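Local coordinates for protein putative NADH-flavin reductase (Streptococcus pneumoniae TIGR4, PDB 4R01) that probably uses NADH to reduce flavins, with a Rossmann fold of the NAD(P)H-binding family to hold the dinucleotide, at residues Y165-E170 against I205-K210; P151-I156 against G178-S183; K46-L51 against I81-Q86; A5-N10 against T29-S34. All coordinates share one frame; numbering follows the deposited sequence.

Interaction 1 (Y165-E170 against I205-K210); sequences YILAGE and ISLLEK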
loop_
_atom_site.group_PDB
_atom_site.type_symbol
_atom_site.label_atom_id
_atom_site.label_comp_id
_atom_site.label_asym_id
_atom_site.label_seq_id
_atom_site.Cartn_x
_atom_site.Cartn_y
_atom_site.Cartn_z
ATOM N N TYR A 165 8.139 -21.236 -5.812
ATOM C CA TYR A 165 6.985 -20.693 -5.111
ATOM C C TYR A 165 7.198 -20.730 -3.602
ATOM O O TYR A 165 8.149 -21.340 -3.113
ATOM C CB TYR A 165 5.717 -21.470 -5.484
ATOM C CG TYR A 165 5.673 -22.869 -4.911
ATOM C CD1 TYR A 165 6.299 -23.926 -5.558
ATOM C CD2 TYR A 165 5.009 -23.132 -3.719
ATOM C CE1 TYR A 165 6.267 -25.203 -5.034
ATOM C CE2 TYR A 165 4.973 -24.407 -3.188
ATOM C CZ TYR A 165 5.602 -25.437 -3.850
ATOM O OH TYR A 165 5.567 -26.707 -3.324
ATOM N N ILE A 166 6.305 -20.074 -2.870
ATOM C CA ILE A 166 6.310 -20.135 -1.413
ATOM C C ILE A 166 5.023 -20.761 -0.890
ATOM O O ILE A 166 3.923 -20.385 -1.300
ATOM C CB ILE A 166 6.487 -18.738 -0.786
ATOM C CG1 ILE A 166 7.906 -18.232 -1.019
ATOM C CG2 ILE A 166 6.208 -18.771 0.705
ATOM C CD1 ILE A 166 8.130 -16.826 -0.525
ATOM N N LEU A 167 5.168 -21.731 0.004
ATOM C CA LEU A 167 4.021 -22.322 0.673
ATOM C C LEU A 167 3.760 -21.592 1.983
ATOM O O LEU A 167 4.619 -21.563 2.866
ATOM C CB LEU A 167 4.251 -23.811 0.933
ATOM C CG LEU A 167 3.179 -24.550 1.739
ATOM C CD1 LEU A 167 1.873 -24.619 0.965
ATOM C CD2 LEU A 167 3.653 -25.942 2.114
ATOM N N ALA A 168 2.583 -20.987 2.104
ATOM C CA ALA A 168 2.209 -20.316 3.342
ATOM C C ALA A 168 0.947 -20.941 3.917
ATOM O O ALA A 168 0.501 -21.994 3.459
ATOM C CB ALA A 168 2.014 -18.828 3.110
ATOM N N GLY A 169 0.369 -20.288 4.920
ATOM C CA GLY A 169 -0.773 -20.846 5.613
ATOM C C GLY A 169 -2.031 -20.007 5.535
ATOM O O GLY A 169 -2.407 -19.512 4.472
ATOM N N GLU A 170 -2.675 -19.848 6.684
ATOM C CA GLU A 170 -3.970 -19.187 6.780
ATOM C C GLU A 170 -3.869 -17.669 6.632
ATOM O O GLU A 170 -4.867 -16.992 6.378
ATOM C CB GLU A 170 -4.620 -19.538 8.120
ATOM C CG GLU A 170 -6.129 -19.637 8.081
ATOM C CD GLU A 170 -6.617 -20.890 7.391
ATOM O OE1 GLU A 170 -5.905 -21.915 7.436
ATOM O OE2 GLU A 170 -7.715 -20.846 6.801
ATOM N N ILE A 205 -4.131 -23.950 2.855
ATOM C CA ILE A 205 -2.799 -23.457 2.553
ATOM C C ILE A 205 -2.885 -22.358 1.501
ATOM O O ILE A 205 -3.921 -22.186 0.857
ATOM C CB ILE A 205 -1.886 -24.580 2.047
ATOM C CG1 ILE A 205 -2.497 -25.234 0.806
ATOM C CG2 ILE A 205 -1.665 -25.609 3.143
ATOM C CD1 ILE A 205 -1.666 -26.361 0.240
ATOM N N SER A 206 -1.797 -21.615 1.329
ATOM C CA SER A 206 -1.744 -20.572 0.309
ATOM C C SER A 206 -0.428 -20.639 -0.463
ATOM O O SER A 206 0.594 -21.075 0.071
ATOM C CB SER A 206 -1.925 -19.187 0.939
ATOM O OG SER A 206 -0.979 -18.970 1.970
ATOM N N LEU A 207 -0.464 -20.207 -1.720
ATOM C CA LEU A 207 0.702 -20.288 -2.594
ATOM C C LEU A 207 1.040 -18.932 -3.208
ATOM O O LEU A 207 0.151 -18.106 -3.419
ATOM C CB LEU A 207 0.466 -21.322 -3.698
ATOM C CG LEU A 207 0.264 -22.761 -3.220
ATOM C CD1 LEU A 207 -0.175 -23.656 -4.373
ATOM C CD2 LEU A 207 1.545 -23.282 -2.596
ATOM N N LEU A 208 2.323 -18.707 -3.490
ATOM C CA LEU A 208 2.767 -17.442 -4.071
ATOM C C LEU A 208 4.175 -17.571 -4.638
ATOM O O LEU A 208 4.915 -18.475 -4.262
ATOM C CB LEU A 208 2.681 -16.323 -3.022
ATOM C CG LEU A 208 3.509 -16.307 -1.725
ATOM C CD1 LEU A 208 4.875 -15.620 -1.896
ATOM C CD2 LEU A 208 2.709 -15.723 -0.558
ATOM N N GLU A 209 4.527 -16.673 -5.554
ATOM C CA GLU A 209 5.796 -16.746 -6.283
ATOM C C GLU A 209 7.000 -16.381 -5.415
ATOM O O GLU A 209 6.865 -15.642 -4.441
ATOM C CB GLU A 209 5.752 -15.826 -7.508
ATOM C CG GLU A 209 6.899 -16.000 -8.492
ATOM C CD GLU A 209 6.925 -14.908 -9.543
ATOM O OE1 GLU A 209 8.026 -14.561 -10.022
ATOM O OE2 GLU A 209 5.843 -14.391 -9.885
ATOM N N LYS A 210 8.167 -16.907 -5.794
ATOM C CA LYS A 210 9.459 -16.616 -5.162
ATOM C C LYS A 210 9.547 -17.179 -3.750
ATOM O O LYS A 210 10.565 -17.760 -3.368
ATOM C CB LYS A 210 9.729 -15.108 -5.136
ATOM C CG LYS A 210 9.654 -14.438 -6.499
ATOM C CD LYS A 210 10.167 -13.008 -6.440
ATOM C CE LYS A 210 10.037 -12.320 -7.791
ATOM N NZ LYS A 210 8.616 -12.018 -8.126
#
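I166 lays its side chain across L208 and the carbonyl group of the C-terminal residue, K210. Its CB meets L208 CD1 at 3.7 Å. CG1, beside the backbone N and anti to the carbonyl carbon (chi1 -71°), approaches K210 C to 3.4 Å. The tip, CD1, touches L208 CD1 at 3.7 Å and lies close to the K210 carbonyl carbon as well. I166, A168, S206 and L208 share one face of an antiparallel pair in which 165-168, an outermost strand within the chain and the one that runs against the rest of the Rossmann-type sheet, borders 203-209, itself parallel to strand 145-150. A168 N donates to S206 O over 2.8 Å in a nearly straight bond (172°), and S206 N returns one to A168 O at 3.2 Å. S206 OG sits between its backbone N and carbonyl carbon (chi1 55°), where it donates to a lone pair of G169 O at 2.9 Å, in the carbonyl plane. On the other face L167 CD1 packs on L207 CD2 at 3.8 Å. The same methyl of L207 lies 3.6 Å from Y165 CD2, meeting the ring obliquely, while Y165 OH bonds to D193 on helix 184-196.

Interaction 2 (P151-I156 against G178-S183); sequences PAVDFI and GISQIS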
loop_
_atom_site.group_PDB
_atom_site.type_symbol
_atom_site.label_atom_id
_atom_site.label_comp_id
_atom_site.label_asym_id
_atom_site.label_seq_id
_atom_site.Cartn_x
_atom_site.Cartn_y
_atom_site.Cartn_z
ATOM N N PRO A 151 -4.721 -19.088 -3.850
ATOM C CA PRO A 151 -3.657 -18.547 -4.694
ATOM C C PRO A 151 -3.208 -17.196 -4.158
ATOM O O PRO A 151 -3.699 -16.765 -3.111
ATOM C CB PRO A 151 -4.337 -18.404 -6.055
ATOM C CG PRO A 151 -5.752 -18.065 -5.701
ATOM C CD PRO A 151 -6.055 -18.783 -4.393
ATOM N N ALA A 152 -2.298 -16.533 -4.863
ATOM C CA ALA A 152 -1.864 -15.203 -4.463
ATOM C C ALA A 152 -2.916 -14.175 -4.859
ATOM O O ALA A 152 -3.891 -14.506 -5.533
ATOM C CB ALA A 152 -0.528 -14.871 -5.086
ATOM N N VAL A 153 -2.716 -12.931 -4.434
ATOM C CA VAL A 153 -3.640 -11.852 -4.761
ATOM C C VAL A 153 -3.742 -11.676 -6.269
ATOM O O VAL A 153 -4.838 -11.633 -6.830
ATOM C CB VAL A 153 -3.202 -10.526 -4.118
ATOM C CG1 VAL A 153 -4.068 -9.378 -4.619
ATOM C CG2 VAL A 153 -3.257 -10.638 -2.604
ATOM N N ASP A 154 -2.588 -11.586 -6.920
ATOM C CA ASP A 154 -2.529 -11.510 -8.371
ATOM C C ASP A 154 -2.296 -12.907 -8.943
ATOM O O ASP A 154 -1.186 -13.436 -8.886
ATOM C CB ASP A 154 -1.430 -10.545 -8.818
ATOM C CG ASP A 154 -1.573 -10.133 -10.271
ATOM O OD1 ASP A 154 -2.701 -10.196 -10.806
ATOM O OD2 ASP A 154 -0.557 -9.735 -10.878
ATOM N N PHE A 155 -3.321 -13.514 -9.491
ATOM C CA PHE A 155 -3.296 -14.863 -10.010
ATOM C C PHE A 155 -3.342 -14.793 -11.524
ATOM O O PHE A 155 -4.310 -14.371 -12.108
ATOM C CB PHE A 155 -4.519 -15.590 -9.471
ATOM C CG PHE A 155 -4.440 -17.069 -9.482
ATOM C CD1 PHE A 155 -3.245 -17.725 -9.509
ATOM C CD2 PHE A 155 -5.582 -17.797 -9.459
ATOM C CE1 PHE A 155 -3.192 -19.082 -9.516
ATOM C CE2 PHE A 155 -5.540 -19.149 -9.453
ATOM C CZ PHE A 155 -4.344 -19.796 -9.478
ATOM N N ILE A 156 -2.269 -15.197 -12.159
ATOM C CA ILE A 156 -2.084 -14.932 -13.583
ATOM C C ILE A 156 -2.060 -16.205 -14.434
ATOM O O ILE A 156 -1.150 -17.027 -14.306
ATOM C CB ILE A 156 -0.782 -14.137 -13.822
ATOM C CG1 ILE A 156 -0.742 -12.902 -12.916
ATOM C CG2 ILE A 156 -0.656 -13.734 -15.279
ATOM C CD1 ILE A 156 0.650 -12.358 -12.665
ATOM N N GLY A 178 7.484 -7.705 -1.083
ATOM C CA GLY A 178 6.206 -7.270 -0.551
ATOM C C GLY A 178 5.083 -7.481 -1.550
ATOM O O GLY A 178 4.033 -6.848 -1.465
ATOM N N ILE A 179 5.308 -8.384 -2.498
ATOM C CA ILE A 179 4.355 -8.628 -3.574
ATOM C C ILE A 179 3.697 -9.999 -3.433
ATOM O O ILE A 179 4.348 -10.973 -3.057
ATOM C CB ILE A 179 5.044 -8.528 -4.955
ATOM C CG1 ILE A 179 5.806 -7.209 -5.075
ATOM C CG2 ILE A 179 4.030 -8.656 -6.084
ATOM C CD1 ILE A 179 6.563 -7.058 -6.374
ATOM N N SER A 180 2.402 -10.066 -3.726
ATOM C CA SER A 180 1.686 -11.334 -3.718
ATOM C C SER A 180 1.150 -11.658 -5.110
ATOM O O SER A 180 0.078 -11.191 -5.496
ATOM C CB SER A 180 0.542 -11.300 -2.706
ATOM O OG SER A 180 -0.206 -12.502 -2.751
ATOM N N GLN A 181 1.907 -12.452 -5.861
ATOM C CA GLN A 181 1.499 -12.869 -7.199
ATOM C C GLN A 181 1.949 -14.299 -7.459
ATOM O O GLN A 181 2.886 -14.779 -6.823
ATOM C CB GLN A 181 2.078 -11.938 -8.267
ATOM C CG GLN A 181 3.595 -11.988 -8.362
ATOM C CD GLN A 181 4.143 -11.176 -9.518
ATOM O OE1 GLN A 181 4.162 -9.947 -9.478
ATOM N NE2 GLN A 181 4.602 -11.866 -10.556
ATOM N N ILE A 182 1.276 -14.980 -8.381
ATOM C CA ILE A 182 1.718 -16.300 -8.822
ATOM C C ILE A 182 1.060 -16.680 -10.148
ATOM O O ILE A 182 -0.074 -16.287 -10.431
ATOM C CB ILE A 182 1.425 -17.392 -7.757
ATOM C CG1 ILE A 182 2.248 -18.652 -8.035
ATOM C CG2 ILE A 182 -0.066 -17.703 -7.678
ATOM C CD1 ILE A 182 2.151 -19.699 -6.947
ATOM N N SER A 183 1.791 -17.425 -10.970
ATOM C CA SER A 183 1.264 -17.904 -12.242
ATOM C C SER A 183 0.426 -19.156 -12.024
ATOM O O SER A 183 0.563 -19.828 -11.001
ATOM C CB SER A 183 2.399 -18.197 -13.220
ATOM O OG SER A 183 3.205 -19.262 -12.750
#
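The F155 ring turns its edge to the I182 carbonyl, whose O lies near the ring plane and 3.6 Å from CD1. One face carries P151 CB, 3.4 Å above the plane and over the centre. With CG anti to the backbone N (chi1 -159°), the ring comes alongside I182: CD1 also meets I182 CG2 at 3.7 Å, the two side chains pointing the same way. The backbones pair as a short parallel sheet of two strands, 154-156 and 181-183. I182 is bound on both its polar backbone atoms: its N donates to D154 O at 2.9 Å, and its O accepts from I156 N at 3.0 Å. Ahead of the strands, S180 takes two donors: its O receives D154 N at 3.0 Å, and its OG receives V153 N at 3.1 Å in an almost straight bond (175°). A152 CB lies beside that hydroxyl, also reaching I182 CG2. On the opposite face from F155 and I182, D154 OD2 forms a salt bridge with K129 of the second subunit, so this small sheet takes part in the subunit interface. Q181 NE2 binds E209, and A152 and I182 pack on strand 203-209. S183, the N-cap of helix 184-196, bonds through OG to D186 N, and F155 meets Y184 and, edge-to-face, Y187 of that helix.

Interaction 3 (K46-L51 against I81-Q86); sequences KDLFEL and IELFNQ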
loop_
_atom_site.group_PDB
_atom_site.type_symbol
_atom_site.label_atom_id
_atom_site.label_comp_id
_atom_site.label_asym_id
_atom_site.label_seq_id
_atom_site.Cartn_x
_atom_site.Cartn_y
_atom_site.Cartn_z
ATOM N N LYS A 46 -19.790 -34.864 -17.971
ATOM C CA LYS A 46 -20.951 -34.915 -17.104
ATOM C C LYS A 46 -21.094 -33.584 -16.384
ATOM O O LYS A 46 -20.100 -32.908 -16.123
ATOM C CB LYS A 46 -20.809 -36.063 -16.102
ATOM C CG LYS A 46 -22.100 -36.502 -15.448
ATOM C CD LYS A 46 -21.868 -37.723 -14.574
ATOM C CE LYS A 46 -23.178 -38.288 -14.057
ATOM N NZ LYS A 46 -22.969 -39.448 -13.149
ATOM N N ASP A 47 -22.327 -33.196 -16.078
ATOM C CA ASP A 47 -22.543 -31.986 -15.302
ATOM C C ASP A 47 -22.084 -32.227 -13.874
ATOM O O ASP A 47 -22.379 -33.271 -13.289
ATOM C CB ASP A 47 -24.009 -31.557 -15.330
ATOM C CG ASP A 47 -24.235 -30.226 -14.636
ATOM O OD1 ASP A 47 -23.994 -29.175 -15.267
ATOM O OD2 ASP A 47 -24.650 -30.231 -13.458
ATOM N N LEU A 48 -21.354 -31.259 -13.329
ATOM C CA LEU A 48 -20.772 -31.363 -11.996
ATOM C C LEU A 48 -21.770 -31.823 -10.933
ATOM O O LEU A 48 -21.492 -32.747 -10.168
ATOM C CB LEU A 48 -20.174 -30.016 -11.585
ATOM C CG LEU A 48 -19.680 -29.921 -10.142
ATOM C CD1 LEU A 48 -18.593 -30.947 -9.901
ATOM C CD2 LEU A 48 -19.178 -28.523 -9.833
ATOM N N PHE A 49 -22.935 -31.186 -10.898
ATOM C CA PHE A 49 -23.914 -31.450 -9.850
ATOM C C PHE A 49 -24.765 -32.683 -10.139
ATOM O O PHE A 49 -25.758 -32.936 -9.458
ATOM C CB PHE A 49 -24.806 -30.225 -9.650
ATOM C CG PHE A 49 -24.048 -28.998 -9.239
ATOM C CD1 PHE A 49 -23.750 -28.766 -7.908
ATOM C CD2 PHE A 49 -23.619 -28.082 -10.186
ATOM C CE1 PHE A 49 -23.048 -27.639 -7.526
ATOM C CE2 PHE A 49 -22.916 -26.955 -9.812
ATOM C CZ PHE A 49 -22.629 -26.733 -8.480
ATOM N N GLU A 50 -24.363 -33.449 -11.147
ATOM C CA GLU A 50 -25.021 -34.712 -11.452
ATOM C C GLU A 50 -24.087 -35.878 -11.157
ATOM O O GLU A 50 -24.408 -37.031 -11.440
ATOM C CB GLU A 50 -25.481 -34.744 -12.910
ATOM C CG GLU A 50 -26.889 -34.204 -13.118
ATOM C CD GLU A 50 -27.097 -33.635 -14.506
ATOM O OE1 GLU A 50 -26.265 -33.917 -15.394
ATOM O OE2 GLU A 50 -28.092 -32.906 -14.707
ATOM N N LEU A 51 -22.931 -35.565 -10.579
ATOM C CA LEU A 51 -21.962 -36.585 -10.199
ATOM C C LEU A 51 -22.493 -37.473 -9.079
ATOM O O LEU A 51 -23.245 -37.022 -8.214
ATOM C CB LEU A 51 -20.644 -35.940 -9.762
ATOM C CG LEU A 51 -19.755 -35.321 -10.840
ATOM C CD1 LEU A 51 -18.607 -34.570 -10.192
ATOM C CD2 LEU A 51 -19.228 -36.384 -11.792
ATOM N N ILE A 81 -19.518 -27.655 -2.854
ATOM C CA ILE A 81 -18.958 -28.170 -1.609
ATOM C C ILE A 81 -19.916 -29.143 -0.936
ATOM O O ILE A 81 -19.524 -30.241 -0.542
ATOM C CB ILE A 81 -18.631 -27.037 -0.625
ATOM C CG1 ILE A 81 -17.582 -26.102 -1.222
ATOM C CG2 ILE A 81 -18.153 -27.606 0.699
ATOM C CD1 ILE A 81 -16.281 -26.787 -1.579
ATOM N N GLU A 82 -21.173 -28.728 -0.811
ATOM C CA GLU A 82 -22.206 -29.558 -0.205
ATOM C C GLU A 82 -22.340 -30.876 -0.959
ATOM O O GLU A 82 -22.511 -31.934 -0.356
ATOM C CB GLU A 82 -23.545 -28.821 -0.187
ATOM C CG GLU A 82 -24.435 -29.179 0.989
ATOM C CD GLU A 82 -23.971 -28.538 2.285
ATOM O OE1 GLU A 82 -23.950 -27.292 2.356
ATOM O OE2 GLU A 82 -23.626 -29.280 3.229
ATOM N N LEU A 83 -22.247 -30.799 -2.284
ATOM C CA LEU A 83 -22.326 -31.980 -3.135
ATOM C C LEU A 83 -21.130 -32.905 -2.941
ATOM O O LEU A 83 -21.291 -34.112 -2.743
ATOM C CB LEU A 83 -22.422 -31.574 -4.605
ATOM C CG LEU A 83 -22.166 -32.713 -5.595
ATOM C CD1 LEU A 83 -23.341 -33.683 -5.638
ATOM C CD2 LEU A 83 -21.864 -32.165 -6.974
ATOM N N PHE A 84 -19.930 -32.335 -3.010
ATOM C CA PHE A 84 -18.711 -33.121 -2.889
ATOM C C PHE A 84 -18.601 -33.781 -1.524
ATOM O O PHE A 84 -18.136 -34.917 -1.414
ATOM C CB PHE A 84 -17.485 -32.254 -3.155
ATOM C CG PHE A 84 -17.160 -32.105 -4.610
ATOM C CD1 PHE A 84 -16.794 -33.209 -5.361
ATOM C CD2 PHE A 84 -17.213 -30.866 -5.227
ATOM C CE1 PHE A 84 -16.494 -33.084 -6.700
ATOM C CE2 PHE A 84 -16.912 -30.733 -6.566
ATOM C CZ PHE A 84 -16.550 -31.845 -7.302
ATOM N N ASN A 85 -19.036 -33.071 -0.488
ATOM C CA ASN A 85 -19.066 -33.634 0.853
ATOM C C ASN A 85 -19.952 -34.875 0.904
ATOM O O ASN A 85 -19.572 -35.895 1.471
ATOM C CB ASN A 85 -19.552 -32.593 1.862
ATOM C CG ASN A 85 -19.583 -33.128 3.280
ATOM O OD1 ASN A 85 -18.539 -33.370 3.885
ATOM N ND2 ASN A 85 -20.783 -33.300 3.822
ATOM N N GLN A 86 -21.118 -34.777 0.299
ATOM C CA GLN A 86 -22.049 -35.879 0.211
ATOM C C GLN A 86 -21.443 -37.071 -0.475
ATOM O O GLN A 86 -21.770 -38.168 -0.151
ATOM C CB GLN A 86 -23.289 -35.483 -0.572
ATOM C CG GLN A 86 -24.362 -34.797 0.237
ATOM C CD GLN A 86 -25.213 -33.847 -0.590
ATOM O OE1 GLN A 86 -25.146 -33.837 -1.812
ATOM N NE2 GLN A 86 -26.018 -33.048 0.081
#
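L48 and F49, in the short 3-10 turn that follows strand 42-45 of the Rossmann fold, and L51 just after it pack against L83 and F84 of helix 76-88. L83 is directed toward the turn from its CB, and CG is anti to the backbone N (chi1 166°). Its CD2 does most of the touching: it comes within 3.3 Å of L48 O, 3.6 Å of F49 CA and 4.0 Å of F49 CD1, approaching the F49 ring obliquely. L48 sends CD1 to the tip of the F84 ring, 3.4 Å from CZ, and the two side chains cross at about a right angle. L51 CD1 adds a looser contact with F84 CE1 at 4.3 Å, again oblique to the ring. The turn is shaped from within: D47 OD2 accepts F49 N at 3.2 Å, closing an Asx turn, and D47 O takes E50 N. L48 O, beside the L83 methyl, accepts L51 N at 3.2 Å. One face of the F49 ring carries L48 CD2, offset toward the rim. F84 also meets the F95 ring, and L48 and F84 both lean on I7 of strand 3-7. Between the side chains the contact is apolar, and the L83 methyl also lies against a carbonyl oxygen, so its hold rests on shape and burial; F49 N, E50 N and L51 N are bonded within the turn.

Interaction 4 (A5-N10 against T29-S34); sequences AVIAAN and TAIVRS. With SO4 (sulfate ion), chain C.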
loop_
_atom_site.group_PDB
_atom_site.type_symbol
_atom_site.label_atom_id
_atom_site.label_comp_id
_atom_site.label_asym_id
_atom_site.label_seq_id
_atom_site.Cartn_x
_atom_site.Cartn_y
_atom_site.Cartn_z
ATOM N N ALA A 5 -8.777 -37.043 -9.927
ATOM C CA ALA A 5 -9.879 -36.503 -10.707
ATOM C C ALA A 5 -9.868 -34.983 -10.609
ATOM O O ALA A 5 -9.766 -34.422 -9.515
ATOM C CB ALA A 5 -11.207 -37.063 -10.226
ATOM N N VAL A 6 -9.958 -34.318 -11.756
ATOM C CA VAL A 6 -9.973 -32.863 -11.783
ATOM C C VAL A 6 -11.274 -32.343 -12.382
ATOM O O VAL A 6 -11.530 -32.504 -13.575
ATOM C CB VAL A 6 -8.784 -32.297 -12.580
ATOM C CG1 VAL A 6 -8.851 -30.780 -12.624
ATOM C CG2 VAL A 6 -7.469 -32.757 -11.970
ATOM N N ILE A 7 -12.095 -31.725 -11.539
ATOM C CA ILE A 7 -13.350 -31.127 -11.974
ATOM C C ILE A 7 -13.066 -29.813 -12.701
ATOM O O ILE A 7 -12.236 -29.021 -12.250
ATOM C CB ILE A 7 -14.306 -30.883 -10.783
ATOM C CG1 ILE A 7 -15.058 -32.166 -10.423
ATOM C CG2 ILE A 7 -15.320 -29.800 -11.112
ATOM C CD1 ILE A 7 -14.218 -33.224 -9.751
ATOM N N ALA A 8 -13.748 -29.608 -13.829
ATOM C CA ALA A 8 -13.557 -28.437 -14.688
ATOM C C ALA A 8 -12.133 -28.378 -15.232
ATOM O O ALA A 8 -11.452 -27.360 -15.118
ATOM C CB ALA A 8 -13.902 -27.148 -13.937
ATOM N N ALA A 9 -11.696 -29.475 -15.841
ATOM C CA ALA A 9 -10.332 -29.589 -16.344
ATOM C C ALA A 9 -10.103 -28.763 -17.608
ATOM O O ALA A 9 -8.967 -28.602 -18.053
ATOM C CB ALA A 9 -9.994 -31.047 -16.604
ATOM N N ASN A 10 -11.181 -28.247 -18.192
ATOM C CA ASN A 10 -11.069 -27.400 -19.374
ATOM C C ASN A 10 -10.783 -25.951 -19.010
ATOM O O ASN A 10 -10.343 -25.163 -19.851
ATOM C CB ASN A 10 -12.341 -27.483 -20.217
ATOM C CG ASN A 10 -12.393 -28.737 -21.055
ATOM O OD1 ASN A 10 -11.357 -29.253 -21.477
ATOM N ND2 ASN A 10 -13.601 -29.238 -21.302
ATOM N N THR A 29 -8.081 -38.342 -14.452
ATOM C CA THR A 29 -9.400 -38.340 -15.062
ATOM C C THR A 29 -9.940 -36.920 -15.103
ATOM O O THR A 29 -10.000 -36.244 -14.078
ATOM C CB THR A 29 -10.389 -39.239 -14.295
ATOM O OG1 THR A 29 -9.974 -40.607 -14.392
ATOM C CG2 THR A 29 -11.791 -39.098 -14.866
ATOM N N ALA A 30 -10.327 -36.466 -16.289
ATOM C CA ALA A 30 -10.915 -35.141 -16.428
ATOM C C ALA A 30 -12.435 -35.214 -16.386
ATOM O O ALA A 30 -13.056 -35.912 -17.185
ATOM C CB ALA A 30 -10.458 -34.487 -17.715
ATOM N N ILE A 31 -13.031 -34.498 -15.443
ATOM C CA ILE A 31 -14.479 -34.385 -15.389
ATOM C C ILE A 31 -14.875 -33.026 -15.946
ATOM O O ILE A 31 -14.631 -31.991 -15.325
ATOM C CB ILE A 31 -15.009 -34.568 -13.961
ATOM C CG1 ILE A 31 -14.626 -35.959 -13.446
ATOM C CG2 ILE A 31 -16.516 -34.369 -13.922
ATOM C CD1 ILE A 31 -15.130 -36.274 -12.057
ATOM N N VAL A 32 -15.471 -33.042 -17.134
ATOM C CA VAL A 32 -15.731 -31.824 -17.891
ATOM C C VAL A 32 -17.172 -31.742 -18.389
ATOM O O VAL A 32 -17.945 -32.694 -18.261
ATOM C CB VAL A 32 -14.786 -31.718 -19.106
ATOM C CG1 VAL A 32 -13.341 -31.617 -18.655
ATOM C CG2 VAL A 32 -14.973 -32.918 -20.020
ATOM N N ARG A 33 -17.522 -30.600 -18.973
ATOM C CA ARG A 33 -18.868 -30.376 -19.482
ATOM C C ARG A 33 -18.905 -30.421 -21.007
ATOM O O ARG A 33 -19.910 -30.814 -21.598
ATOM C CB ARG A 33 -19.409 -29.035 -18.981
ATOM C CG ARG A 33 -19.564 -28.955 -17.470
ATOM C CD ARG A 33 -20.011 -27.571 -17.026
ATOM N NE ARG A 33 -19.020 -26.546 -17.347
ATOM C CZ ARG A 33 -19.168 -25.251 -17.084
ATOM N NH1 ARG A 33 -20.270 -24.814 -16.491
ATOM N NH2 ARG A 33 -18.213 -24.392 -17.413
ATOM N N SER A 34 -17.809 -30.014 -21.641
ATOM C CA SER A 34 -17.714 -30.045 -23.098
ATOM C C SER A 34 -16.521 -30.887 -23.543
ATOM O O SER A 34 -15.994 -31.682 -22.766
ATOM C CB SER A 34 -17.605 -28.629 -23.665
ATOM O OG SER A 34 -16.460 -27.964 -23.161
HETATM S S SO4 C . -15.293 -27.674 -17.893
HETATM O O1 SO4 C . -14.197 -28.634 -17.824
HETATM O O2 SO4 C . -16.275 -27.991 -16.860
HETATM O O3 SO4 C . -14.769 -26.330 -17.678
HETATM O O4 SO4 C . -15.922 -27.735 -19.210
#
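Sulfate O4 accepts a weak bond from N10 ND2, which lies 3.5 Å from V32 CB, the N10 and V32 side chains crossing at about a right angle; R33 N also donates to O4, at 3.3 Å. Sulfate O1 accepts N10 N at 3.1 Å and sits close to V32 CG1, while R33 NE reaches O2 in another weak bond, the arginine chain bent about its CG-CD bond (chi3 -63°), which places NE. N10 OD1 is held by K37 N. Behind the ion the strands run parallel. V6 N donates to T29 O at 3.0 Å, I31 N to V6 O at 3.1 Å, and A8 N to I31 O at 2.9 Å. I7 CD1 and I31 CD1 touch at 3.9 Å with their side chains side by side; beyond the strand end, A9 CB rests on A30 CB at 3.6 Å. Strand 3-7, helix 12-24 and strand 27-32 form the beta-alpha-beta crossover that opens a Rossmann fold. The sulfate, probably from the crystallisation liquor, lies at the C-terminal ends of both strands, a place consistent with binding of a dinucleotide phosphate.

The four contacts fall into two pairs well apart in the fold. Interactions 3 and 4, with centres about 13 Å apart, touch directly: K46 N and V32 O lie 2.9 Å apart, a probable hydrogen bond, and F84 CZ reaches I7 CG1 at 3.5 Å, so the turn and helix of interaction 3 pack on I7 and I31 of the strands whose ends hold the sulfate. Interactions 1 and 2, with centres about 9 Å apart, are joined by a probable bond of 2.8 Å from E209 N to Q181 O, and their segments alternate along the chain. Interaction 1 lies across the chain's centre from interactions 3 and 4; it shares one sheet with interaction 4, yet their centres are about 25 Å apart.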